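RND efflux system, outer membrane lipoprotein, NodT family (Burkholderia mallei, PDB 6U94) probably serves as the outer-membrane channel component of a resistance-nodulation-division (RND) efflux system, a lipoprotein through which exported compounds would leave the cell. Local coordinates at residues T357-I362 and G366-I371; A287-L292 and A301-F306. All blocks are in the same frame, centred on the assembly; numbering follows the deposited sequence. Where two conformers were deposited one is given.

Contact 1. Residues T357-I362 and G366-I371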
ATOM      1  N   THR A 357      33.110  16.453 -13.781  1.00 72.20           N
ATOM      2  CA  THR A 357      34.153  16.263 -12.778  1.00 73.03           C
ATOM      3  C   THR A 357      33.560  16.126 -11.381  1.00 68.43           C
ATOM      4  O   THR A 357      34.070  15.358 -10.558  1.00 68.46           O
ATOM      5  CB  THR A 357      35.154  17.419 -12.824  1.00 76.52           C
ATOM      6  OG1 THR A 357      34.523  18.623 -12.373  1.00 84.85           O
ATOM      7  CG2 THR A 357      35.657  17.634 -14.236  1.00 70.85           C
ATOM      8  N   VAL A 358      32.484  16.862 -11.095  1.00 67.60           N
ATOM      9  CA  VAL A 358      31.847  16.766  -9.785  1.00 69.35           C
ATOM     10  C   VAL A 358      31.156  15.415  -9.619  1.00 66.99           C
ATOM     11  O   VAL A 358      31.017  14.912  -8.497  1.00 63.51           O
ATOM     12  CB  VAL A 358      30.871  17.944  -9.590  1.00 72.21           C
ATOM     13  CG1 VAL A 358      30.147  17.840  -8.265  1.00 70.88           C
ATOM     14  CG2 VAL A 358      31.619  19.266  -9.668  1.00 75.02           C
ATOM     15  N   ARG A 359      30.729  14.796 -10.719  1.00 71.87           N
ATOM     16  CA  ARG A 359      30.086  13.492 -10.624  1.00 73.47           C
ATOM     17  C   ARG A 359      31.073  12.367 -10.345  1.00 77.46           C
ATOM     18  O   ARG A 359      30.649  11.274  -9.956  1.00 79.52           O
ATOM     19  CB  ARG A 359      29.305  13.187 -11.904  1.00 71.22           C
ATOM     20  CG  ARG A 359      28.041  14.009 -12.066  1.00 70.01           C
ATOM     21  CD  ARG A 359      27.046  13.303 -12.972  1.00 73.46           C
ATOM     22  NE  ARG A 359      25.831  14.087 -13.162  1.00 73.01           N
ATOM     23  CZ  ARG A 359      25.595  14.843 -14.228  1.00 71.30           C
ATOM     24  NH1 ARG A 359      26.490  14.907 -15.205  1.00 71.87           N
ATOM     25  NH2 ARG A 359      24.465  15.529 -14.321  1.00 66.42           N
ATOM     26  N   ARG A 360      32.375  12.603 -10.531  1.00 77.52           N
ATOM     27  CA  ARG A 360      33.360  11.586 -10.187  1.00 75.04           C
ATOM     28  C   ARG A 360      33.520  11.411  -8.684  1.00 72.70           C
ATOM     29  O   ARG A 360      34.119  10.420  -8.254  1.00 75.06           O
ATOM     30  CB  ARG A 360      34.708  11.915 -10.824  1.00 75.54           C
ATOM     31  CG  ARG A 360      34.808  11.489 -12.278  1.00 83.69           C
ATOM     32  CD  ARG A 360      36.242  11.520 -12.783  1.00 95.45           C
ATOM     33  NE  ARG A 360      36.662  12.856 -13.192  1.00103.21           N
ATOM     34  CZ  ARG A 360      36.380  13.395 -14.374  1.00108.43           C
ATOM     35  NH1 ARG A 360      35.668  12.716 -15.264  1.00110.16           N
ATOM     36  NH2 ARG A 360      36.806  14.615 -14.669  1.00109.83           N
ATOM     37  N   ASP A 361      33.008  12.340  -7.881  1.00 67.92           N
ATOM     38  CA  ASP A 361      32.952  12.145  -6.441  1.00 71.20           C
ATOM     39  C   ASP A 361      31.804  11.200  -6.107  1.00 74.35           C
ATOM     40  O   ASP A 361      30.684  11.369  -6.602  1.00 73.19           O
ATOM     41  CB  ASP A 361      32.782  13.485  -5.721  1.00 68.10           C
ATOM     42  CG  ASP A 361      32.628  13.327  -4.219  1.00 71.55           C
ATOM     43  OD1 ASP A 361      31.509  13.015  -3.763  1.00 71.70           O
ATOM     44  OD2 ASP A 361      33.631  13.501  -3.493  1.00 74.85           O
ATOM     45  N   ILE A 362      32.089  10.202  -5.269  1.00 75.17           N
ATOM     46  CA  ILE A 362      31.116   9.145  -5.013  1.00 76.69           C
ATOM     47  C   ILE A 362      29.933   9.669  -4.211  1.00 74.27           C
ATOM     48  O   ILE A 362      28.798   9.206  -4.393  1.00 76.10           O
ATOM     49  CB  ILE A 362      31.806   7.963  -4.309  1.00 82.66           C
ATOM     50  CG1 ILE A 362      32.984   7.469  -5.150  1.00 89.97           C
ATOM     51  CG2 ILE A 362      30.821   6.832  -4.056  1.00 83.57           C
ATOM     52  CD1 ILE A 362      32.627   7.172  -6.596  1.00 92.08           C
ATOM     53  N   GLY A 366      26.143   9.605  -5.791  1.00 62.47           N
ATOM     54  CA  GLY A 366      25.131   8.892  -5.031  1.00 57.87           C
ATOM     55  C   GLY A 366      23.987   9.793  -4.606  1.00 59.55           C
ATOM     56  O   GLY A 366      22.821   9.388  -4.631  1.00 62.94           O
ATOM     57  N   TYR A 367      24.306  11.028  -4.216  1.00 51.70           N
ATOM     58  CA  TYR A 367      23.270  11.988  -3.850  1.00 51.27           C
ATOM     59  C   TYR A 367      22.364  12.301  -5.034  1.00 58.87           C
ATOM     60  O   TYR A 367      21.137  12.367  -4.887  1.00 61.44           O
ATOM     61  CB  TYR A 367      23.925  13.262  -3.317  1.00 47.67           C
ATOM     62  CG  TYR A 367      22.977  14.375  -2.932  1.00 40.81           C
ATOM     63  CD1 TYR A 367      22.163  14.269  -1.813  1.00 40.35           C
ATOM     64  CD2 TYR A 367      22.932  15.553  -3.662  1.00 39.81           C
ATOM     65  CE1 TYR A 367      21.309  15.297  -1.451  1.00 40.32           C
ATOM     66  CE2 TYR A 367      22.088  16.585  -3.307  1.00 49.80           C
ATOM     67  CZ  TYR A 367      21.277  16.452  -2.200  1.00 46.38           C
ATOM     68  OH  TYR A 367      20.426  17.475  -1.843  1.00 52.50           O
ATOM     69  N   GLU A 368      22.952  12.490  -6.217  1.00 59.05           N
ATOM     70  CA  GLU A 368      22.157  12.786  -7.403  1.00 55.78           C
ATOM     71  C   GLU A 368      21.223  11.631  -7.743  1.00 59.61           C
ATOM     72  O   GLU A 368      20.045  11.847  -8.050  1.00 53.63           O
ATOM     73  CB  GLU A 368      23.078  13.101  -8.584  1.00 54.89           C
ATOM     74  CG  GLU A 368      22.348  13.432  -9.877  1.00 56.22           C
ATOM     75  CD  GLU A 368      23.289  13.636 -11.046  1.00 65.05           C
ATOM     76  OE1 GLU A 368      24.450  13.180 -10.964  1.00 69.42           O
ATOM     77  OE2 GLU A 368      22.872  14.256 -12.047  1.00 66.96           O
ATOM     78  N   HIS A 369      21.729  10.394  -7.681  1.00 64.65           N
ATOM     79  CA  HIS A 369      20.908   9.233  -8.009  1.00 72.12           C
ATOM     80  C   HIS A 369      19.830   8.995  -6.961  1.00 69.01           C
ATOM     81  O   HIS A 369      18.709   8.594  -7.296  1.00 68.45           O
ATOM     82  CB  HIS A 369      21.788   7.991  -8.157  1.00 82.08           C
ATOM     83  CG  HIS A 369      22.707   8.041  -9.336  1.00 95.88           C
ATOM     84  ND1 HIS A 369      22.401   8.733 -10.488  1.00100.30           N
ATOM     85  CD2 HIS A 369      23.927   7.490  -9.542  1.00101.69           C
ATOM     86  CE1 HIS A 369      23.390   8.604 -11.354  1.00104.10           C
ATOM     87  NE2 HIS A 369      24.329   7.854 -10.804  1.00104.45           N
ATOM     88  N   THR A 370      20.152   9.227  -5.686  1.00 62.38           N
ATOM     89  CA  THR A 370      19.172   9.027  -4.625  1.00 57.69           C
ATOM     90  C   THR A 370      17.990   9.975  -4.777  1.00 54.88           C
ATOM     91  O   THR A 370      16.861   9.624  -4.416  1.00 59.09           O
ATOM     92  CB  THR A 370      19.844   9.199  -3.255  1.00 57.43           C
ATOM     93  OG1 THR A 370      20.841   8.183  -3.085  1.00 56.59           O
ATOM     94  CG2 THR A 370      18.830   9.095  -2.117  1.00 50.45           C
ATOM     95  N   ILE A 371      18.219  11.165  -5.332  1.00 53.95           N
ATOM     96  CA  ILE A 371      17.129  12.112  -5.534  1.00 52.57           C
ATOM     97  C   ILE A 371      16.266  11.702  -6.721  1.00 58.13           C
ATOM     98  O   ILE A 371      15.034  11.796  -6.666  1.00 58.06           O
ATOM     99  CB  ILE A 371      17.693  13.536  -5.697  1.00 54.08           C
ATOM    100  CG1 ILE A 371      18.356  13.991  -4.395  1.00 51.21           C
ATOM    101  CG2 ILE A 371      16.598  14.515  -6.117  1.00 38.51           C
ATOM    102  CD1 ILE A 371      19.046  15.324  -4.507  1.00 50.92           C
TER
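Arg359 of 357-362 and Glu368 of helix 362-415 are joined by a side-on, two-nitrogen salt bridge. Followed outward, Glu368 has its CB pointing toward 357-362; CG, anti to the backbone N (chi1 -180°), lies on Phe306 of helix 299-306, and the extended chain then brings CD to the edge of the Arg359 guanidinium, in its plane. OE1 takes the N-H of Arg359 NE at 2.7 Å, and Arg359 CD lies 3.3 Å from the same OE1. OE2 receives Arg359 NH2 at 3.1 Å and, weakly, Arg359 NE as well. Both main bonds bend to just under 150° at the hydrogen. Both oxygens use their syn lone pairs, and the two flat groups lie only 9° apart, the geometry that lets two nearly parallel N-H groups serve one carboxylate. Separately, the backbone makes its own link: Gly366 N donates to Ile362 O at 3.0 Å, an i to i+4 bond of the first turn of helix 362-415. Asp361 is the N-cap residue of that helix, its OD1 bonded to Val364 N. The contact lies at the surface, where the chain passes from helix 355-359 to helix 362-415; Arg359 also rests on Pro337.

Contact 2. Residues A287-L292 and A301-F306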
ATOM      1  N   ALA A 287      20.632  10.632   4.931  1.00 55.50           N
ATOM      2  CA  ALA A 287      21.934   9.977   4.989  1.00 61.50           C
ATOM      3  C   ALA A 287      22.844  10.460   3.867  1.00 62.45           C
ATOM      4  O   ALA A 287      24.052  10.639   4.069  1.00 65.16           O
ATOM      5  CB  ALA A 287      21.762   8.460   4.928  1.00 57.86           C
ATOM      6  N   ALA A 288      22.280  10.685   2.677  1.00 61.30           N
ATOM      7  CA  ALA A 288      23.087  11.160   1.560  1.00 58.89           C
ATOM      8  C   ALA A 288      23.615  12.566   1.817  1.00 57.93           C
ATOM      9  O   ALA A 288      24.762  12.875   1.477  1.00 57.80           O
ATOM     10  CB  ALA A 288      22.276  11.117   0.266  1.00 54.76           C
ATOM     11  N   GLU A 289      22.791  13.435   2.411  1.00 53.80           N
ATOM     12  CA  GLU A 289      23.256  14.779   2.741  1.00 53.19           C
ATOM     13  C   GLU A 289      24.260  14.756   3.887  1.00 59.09           C
ATOM     14  O   GLU A 289      25.187  15.573   3.911  1.00 59.16           O
ATOM     15  CB  GLU A 289      22.070  15.684   3.078  1.00 55.00           C
ATOM     16  CG  GLU A 289      21.121  15.898   1.906  1.00 57.95           C
ATOM     17  CD  GLU A 289      20.139  17.034   2.123  1.00 62.02           C
ATOM     18  OE1 GLU A 289      19.620  17.179   3.249  1.00 62.63           O
ATOM     19  OE2 GLU A 289      19.888  17.784   1.155  1.00 61.83           O
ATOM     20  N   HIS A 290      24.102  13.826   4.830  1.00 59.95           N
ATOM     21  CA  HIS A 290      25.062  13.678   5.922  0.59 65.16           C
ATOM     22  C   HIS A 290      26.433  13.274   5.395  1.00 68.74           C
ATOM     23  O   HIS A 290      27.468  13.773   5.850  1.00 70.88           O
ATOM     24  CB  HIS A 290      24.537  12.646   6.923  0.59 66.26           C
ATOM     25  CG  HIS A 290      25.479  12.340   8.047  0.59 67.80           C
ATOM     26  ND1 HIS A 290      26.584  11.528   7.898  0.59 68.16           N
ATOM     27  CD2 HIS A 290      25.465  12.716   9.348  0.59 65.16           C
ATOM     28  CE1 HIS A 290      27.217  11.430   9.053  0.59 66.52           C
ATOM     29  NE2 HIS A 290      26.556  12.140   9.949  0.59 67.16           N
ATOM     30  N   ARG A 291      26.456  12.350   4.429  1.00 68.21           N
ATOM     31  CA  ARG A 291      27.729  11.923   3.850  1.00 69.62           C
ATOM     32  C   ARG A 291      28.434  13.077   3.146  1.00 67.37           C
ATOM     33  O   ARG A 291      29.668  13.154   3.148  1.00 68.40           O
ATOM     34  CB  ARG A 291      27.513  10.762   2.879  1.00 74.82           C
ATOM     35  CG  ARG A 291      27.470   9.398   3.537  1.00 81.79           C
ATOM     36  CD  ARG A 291      27.400   8.286   2.501  1.00 86.81           C
ATOM     37  NE  ARG A 291      26.359   7.315   2.822  1.00 91.73           N
ATOM     38  CZ  ARG A 291      25.178   7.255   2.214  1.00 90.85           C
ATOM     39  NH1 ARG A 291      24.887   8.104   1.237  1.00 86.89           N
ATOM     40  NH2 ARG A 291      24.290   6.340   2.577  1.00 93.63           N
ATOM     41  N   LEU A 292      27.670  13.977   2.527  1.00 68.21           N
ATOM     42  CA  LEU A 292      28.279  15.105   1.831  1.00 65.26           C
ATOM     43  C   LEU A 292      28.817  16.135   2.814  1.00 65.84           C
ATOM     44  O   LEU A 292      29.862  16.751   2.566  1.00 69.71           O
ATOM     45  CB  LEU A 292      27.268  15.746   0.882  1.00 62.21           C
ATOM     46  CG  LEU A 292      26.984  15.034  -0.439  1.00 61.38           C
ATOM     47  CD1 LEU A 292      25.690  15.548  -1.037  1.00 58.46           C
ATOM     48  CD2 LEU A 292      28.133  15.243  -1.410  1.00 63.29           C
ATOM     49  N   ALA A 301      24.623  24.134  -2.115  1.00 53.78           N
ATOM     50  CA  ALA A 301      25.076  24.030  -3.499  1.00 52.36           C
ATOM     51  C   ALA A 301      24.604  22.733  -4.138  1.00 48.92           C
ATOM     52  O   ALA A 301      24.287  22.701  -5.332  1.00 53.17           O
ATOM     53  CB  ALA A 301      26.600  24.114  -3.570  1.00 51.26           C
ATOM     54  N   ALA A 302      24.586  21.645  -3.365  1.00 43.30           N
ATOM     55  CA  ALA A 302      24.195  20.352  -3.913  1.00 49.02           C
ATOM     56  C   ALA A 302      22.698  20.309  -4.198  1.00 52.92           C
ATOM     57  O   ALA A 302      22.269  19.735  -5.205  1.00 53.10           O
ATOM     58  CB  ALA A 302      24.605  19.235  -2.954  1.00 47.94           C
ATOM     59  N   ARG A 303      21.888  20.917  -3.327  1.00 54.73           N
ATOM     60  CA  ARG A 303      20.455  21.002  -3.581  1.00 54.59           C
ATOM     61  C   ARG A 303      20.170  21.854  -4.809  1.00 57.90           C
ATOM     62  O   ARG A 303      19.336  21.496  -5.648  1.00 57.74           O
ATOM     63  CB  ARG A 303      19.735  21.567  -2.359  1.00 50.55           C
ATOM     64  CG  ARG A 303      19.564  20.579  -1.220  1.00 51.37           C
ATOM     65  CD  ARG A 303      18.836  21.234  -0.061  1.00 53.71           C
ATOM     66  NE  ARG A 303      18.757  20.364   1.108  1.00 54.52           N
ATOM     67  CZ  ARG A 303      18.255  20.739   2.280  1.00 54.18           C
ATOM     68  NH1 ARG A 303      17.788  21.970   2.444  1.00 50.52           N
ATOM     69  NH2 ARG A 303      18.222  19.883   3.292  1.00 56.70           N
ATOM     70  N   ALA A 304      20.857  22.993  -4.925  1.00 57.75           N
ATOM     71  CA  ALA A 304      20.689  23.841  -6.098  1.00 54.65           C
ATOM     72  C   ALA A 304      21.014  23.078  -7.375  1.00 56.43           C
ATOM     73  O   ALA A 304      20.360  23.267  -8.407  1.00 56.60           O
ATOM     74  CB  ALA A 304      21.568  25.085  -5.976  1.00 54.07           C
ATOM     75  N   ALA A 305      22.012  22.193  -7.316  1.00 53.50           N
ATOM     76  CA  ALA A 305      22.440  21.478  -8.512  1.00 51.62           C
ATOM     77  C   ALA A 305      21.534  20.293  -8.838  1.00 55.45           C
ATOM     78  O   ALA A 305      21.258  20.035 -10.012  1.00 54.61           O
ATOM     79  CB  ALA A 305      23.886  21.005  -8.352  1.00 48.48           C
ATOM     80  N   PHE A 306      21.061  19.557  -7.824  1.00 52.78           N
ATOM     81  CA  PHE A 306      20.484  18.242  -8.063  1.00 52.54           C
ATOM     82  C   PHE A 306      19.095  18.006  -7.474  1.00 51.84           C
ATOM     83  O   PHE A 306      18.555  16.909  -7.647  1.00 49.48           O
ATOM     84  CB  PHE A 306      21.430  17.155  -7.530  1.00 51.31           C
ATOM     85  CG  PHE A 306      22.803  17.195  -8.141  1.00 59.94           C
ATOM     86  CD1 PHE A 306      22.997  16.858  -9.471  1.00 60.56           C
ATOM     87  CD2 PHE A 306      23.902  17.564  -7.381  1.00 60.40           C
ATOM     88  CE1 PHE A 306      24.257  16.893 -10.035  1.00 63.28           C
ATOM     89  CE2 PHE A 306      25.167  17.603  -7.938  1.00 63.31           C
ATOM     90  CZ  PHE A 306      25.347  17.266  -9.264  1.00 66.27           C
TER
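Two successive helices, 283-294 and 299-306, joined by a short connection, are held together here by a buried salt bridge beside a small apolar contact. Glu289 reaches from the first helix and Arg303 from the second, and the two side chains meet at about a right angle. Arg303 presents the side of its guanidinium that carries NE and NH2, with one nitrogen for each carboxylate oxygen: NE donates to Glu289 OE2 at 2.8 Å, and NH2 to Glu289 OE1 at 3.0 Å. Both bonds are nearly straight, close to 170°, and each oxygen offers its syn lone pair. The carboxylate lies 19° from the guanidinium plane, so the pair forms an almost flat, side-on salt bridge whose two bonds fix the rotation of both end groups. The CB of Arg303 does not itself point at the other helix. Its extended chain, with CG anti to the carbonyl carbon (chi1 -76°), carries the guanidinium across, bringing CG within 3.7 Å of Glu289 OE2 on the way. Burial alone would disfavour a charged carboxylate at Glu289; the paired guanidinium would be expected to offset this. A little further along, Leu292 CD1 touches Ala302 CB at 4.3 Å. Tyr367 of helix 362-415 packs on Leu292, Ala302 and Arg303, and its OH probably hydrogen-bonds to Glu289 OE2, giving that oxygen a probable second partner. Ile299, at the start of the second helix, touches both Glu289 and Leu292, while Ala301 and Ala305 meet Leu341 and Leu339 of a loop. The two helices thus lie against the beginning of the long helix 362-415.

In the fold
Contacts 1 and 2 have centres about 9 Å apart, and each pairs an arginine NE and NH2 side-on with a glutamate, in different surroundings. In 287-292 with 301-306, three of the four touching residues are buried, the ionic bonds are straight, and an apolar pair accompanies them; in 357-362 with 366-371 none is buried, the bonds are bent with an extra weak one from NE, and a backbone helix bond replaces the apolar pair. Contact 2 joins two successive helices, whereas contact 1 spans the turn into helix 362-415. That helix links them: its neighbours Tyr367 and Glu368 serve both contacts, and Ile371 CG2 packs 3.4 Å from Phe306 O.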